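Local coordinates for protein short chain dehydrogenase/reductase (Acinetobacter baumannii, PDB 4IUY) that probably catalyses NAD(P)(H)-dependent oxidation or reduction, as a member of the Rossmann-fold short-chain dehydrogenase/reductase family, at residues D[79-83]-D[98-104]. Residues are numbered along the deposited sequence; the frame is centred on the assembly and turned at random.
Sequences VYTFA and SLEAEGV
The carbonyl oxygen of Leu-99 is held by two backbone donors, and all three residues involved touch Tyr-80. Val-104 N lies 2.9 Å from Leu-99 O, and Glu-102 N reaches the same oxygen from the opposite face of the carbonyl plane. The Val-104 N bond, together with Gly-103 N to Glu-100 O, makes a Schellman motif. The motif ends the helix, with Gly-103, at positive phi, as its C-prime residue.

Leu-99 CD2 sits over one face of the Tyr-80 ring, 4.2 Å from its centroid, in a CH-pi contact. Leu-99 CD2 also lies at the edge of the Phe-82 ring, 4.0 Å from Phe-82 CE2. Val-104 CG2 comes within 3.7 Å of Tyr-80 OH. Glu-102 bends at chi2 (-144°) and brings OE1 to the ring edge, 3.4 Å from Tyr-80 OH. That hydrogen bond is weak, and the carboxylate stands nearly perpendicular to the ring (83°).

Helix 89-101 is the connection of the beta-alpha-beta crossover from outermost strand 79-83 to parallel strand 108-111, as in the Rossmann fold. Tyr-29 touches both Tyr-80 and Val-104. The helix end is therefore joined to the sheet mainly by apolar packing, with one weak polar link, at the exposed Glu-102.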
loop_
_atom_site.group_PDB
_atom_site.type_symbol
_atom_site.label_atom_id
_atom_site.label_comp_id
_atom_site.label_asym_id
_atom_site.label_seq_id
_atom_site.Cartn_x
_atom_site.Cartn_y
_atom_site.Cartn_z
ATOM N N VAL D 79 20.636 -3.517 -34.503
ATOM C CA VAL D 79 19.173 -3.569 -34.366
ATOM C C VAL D 79 18.616 -4.860 -34.967
ATOM O O VAL D 79 18.872 -5.181 -36.111
ATOM C CB VAL D 79 18.460 -2.386 -35.059
ATOM C CG1 VAL D 79 16.983 -2.435 -34.775
ATOM C CG2 VAL D 79 19.008 -1.078 -34.586
ATOM N N TYR D 80 17.840 -5.592 -34.186
ATOM C CA TYR D 80 17.156 -6.769 -34.688
ATOM C C TYR D 80 15.655 -6.498 -34.571
ATOM O O TYR D 80 15.202 -5.968 -33.576
ATOM C CB TYR D 80 17.539 -7.996 -33.876
ATOM C CG TYR D 80 18.997 -8.381 -33.988
ATOM C CD1 TYR D 80 19.417 -9.323 -34.926
ATOM C CD2 TYR D 80 19.967 -7.795 -33.153
ATOM C CE1 TYR D 80 20.759 -9.685 -35.039
ATOM C CE2 TYR D 80 21.326 -8.147 -33.262
ATOM C CZ TYR D 80 21.714 -9.102 -34.205
ATOM O OH TYR D 80 23.054 -9.474 -34.327
ATOM N N THR D 81 14.906 -6.748 -35.636
ATOM C CA THR D 81 13.459 -6.605 -35.574
ATOM C C THR D 81 12.774 -7.974 -35.698
ATOM O O THR D 81 13.280 -8.868 -36.349
ATOM C CB THR D 81 12.944 -5.640 -36.638
ATOM O OG1 THR D 81 13.209 -6.173 -37.940
ATOM C CG2 THR D 81 13.617 -4.293 -36.480
ATOM N N PHE D 82 11.654 -8.137 -35.011
ATOM C CA PHE D 82 10.865 -9.357 -35.073
ATOM C C PHE D 82 9.370 -9.057 -35.082
ATOM O O PHE D 82 8.850 -8.358 -34.210
ATOM C CB PHE D 82 11.171 -10.258 -33.881
ATOM C CG PHE D 82 12.557 -10.825 -33.882
ATOM C CD1 PHE D 82 12.874 -11.912 -34.704
ATOM C CD2 PHE D 82 13.546 -10.289 -33.063
ATOM C CE1 PHE D 82 14.163 -12.461 -34.706
ATOM C CE2 PHE D 82 14.836 -10.834 -33.054
ATOM C CZ PHE D 82 15.145 -11.922 -33.885
ATOM N N ALA D 83 8.677 -9.619 -36.057
ATOM C CA ALA D 83 7.227 -9.569 -36.086
ATOM C C ALA D 83 6.684 -10.762 -35.311
ATOM O O ALA D 83 7.091 -11.898 -35.563
ATOM C CB ALA D 83 6.733 -9.618 -37.520
ATOM N N SER D 98 16.782 -17.619 -32.248
ATOM C CA SER D 98 17.403 -16.960 -33.391
ATOM C C SER D 98 18.517 -16.033 -32.918
ATOM O O SER D 98 19.600 -16.013 -33.514
ATOM C CB SER D 98 16.357 -16.215 -34.220
ATOM O OG SER D 98 16.966 -15.486 -35.260
ATOM N N LEU D 99 18.265 -15.298 -31.827
ATOM C CA LEU D 99 19.276 -14.424 -31.240
ATOM C C LEU D 99 20.476 -15.210 -30.715
ATOM O O LEU D 99 21.627 -14.828 -30.946
ATOM C CB LEU D 99 18.676 -13.561 -30.133
ATOM C CG LEU D 99 17.698 -12.478 -30.618
ATOM C CD1 LEU D 99 16.965 -11.748 -29.459
ATOM C CD2 LEU D 99 18.431 -11.490 -31.527
ATOM N N GLU D 100 20.220 -16.293 -29.991
ATOM C CA GLU D 100 21.310 -17.145 -29.527
ATOM C C GLU D 100 22.229 -17.623 -30.655
ATOM O O GLU D 100 23.453 -17.703 -30.482
ATOM C CB GLU D 100 20.766 -18.361 -28.788
ATOM C CG GLU D 100 20.007 -18.029 -27.550
ATOM C CD GLU D 100 19.377 -19.249 -26.905
ATOM O OE1 GLU D 100 19.745 -20.389 -27.298
ATOM O OE2 GLU D 100 18.528 -19.052 -25.995
ATOM N N ALA D 101 21.645 -17.961 -31.803
ATOM C CA ALA D 101 22.439 -18.493 -32.907
ATOM C C ALA D 101 23.370 -17.437 -33.501
ATOM O O ALA D 101 24.354 -17.773 -34.152
ATOM C CB ALA D 101 21.542 -19.090 -33.978
ATOM N N GLU D 102 23.064 -16.165 -33.258
ATOM C CA GLU D 102 23.914 -15.062 -33.701
ATOM C C GLU D 102 24.855 -14.633 -32.577
ATOM O O GLU D 102 25.443 -13.557 -32.632
ATOM C CB GLU D 102 23.080 -13.858 -34.141
ATOM C CG GLU D 102 22.009 -14.160 -35.162
ATOM C CD GLU D 102 21.836 -13.046 -36.160
ATOM O OE1 GLU D 102 22.757 -12.209 -36.279
ATOM O OE2 GLU D 102 20.777 -13.003 -36.822
ATOM N N GLY D 103 24.924 -15.427 -31.515
ATOM C CA GLY D 103 25.794 -15.105 -30.397
ATOM C C GLY D 103 25.264 -13.964 -29.531
ATOM O O GLY D 103 26.008 -13.391 -28.739
ATOM N N VAL D 104 23.981 -13.637 -29.676
ATOM C CA VAL D 104 23.371 -12.541 -28.936
ATOM C C VAL D 104 22.659 -13.028 -27.670
ATOM O O VAL D 104 21.857 -13.955 -27.708
ATOM C CB VAL D 104 22.350 -11.750 -29.810
ATOM C CG1 VAL D 104 21.472 -10.868 -28.945
ATOM C CG2 VAL D 104 23.059 -10.921 -30.870
#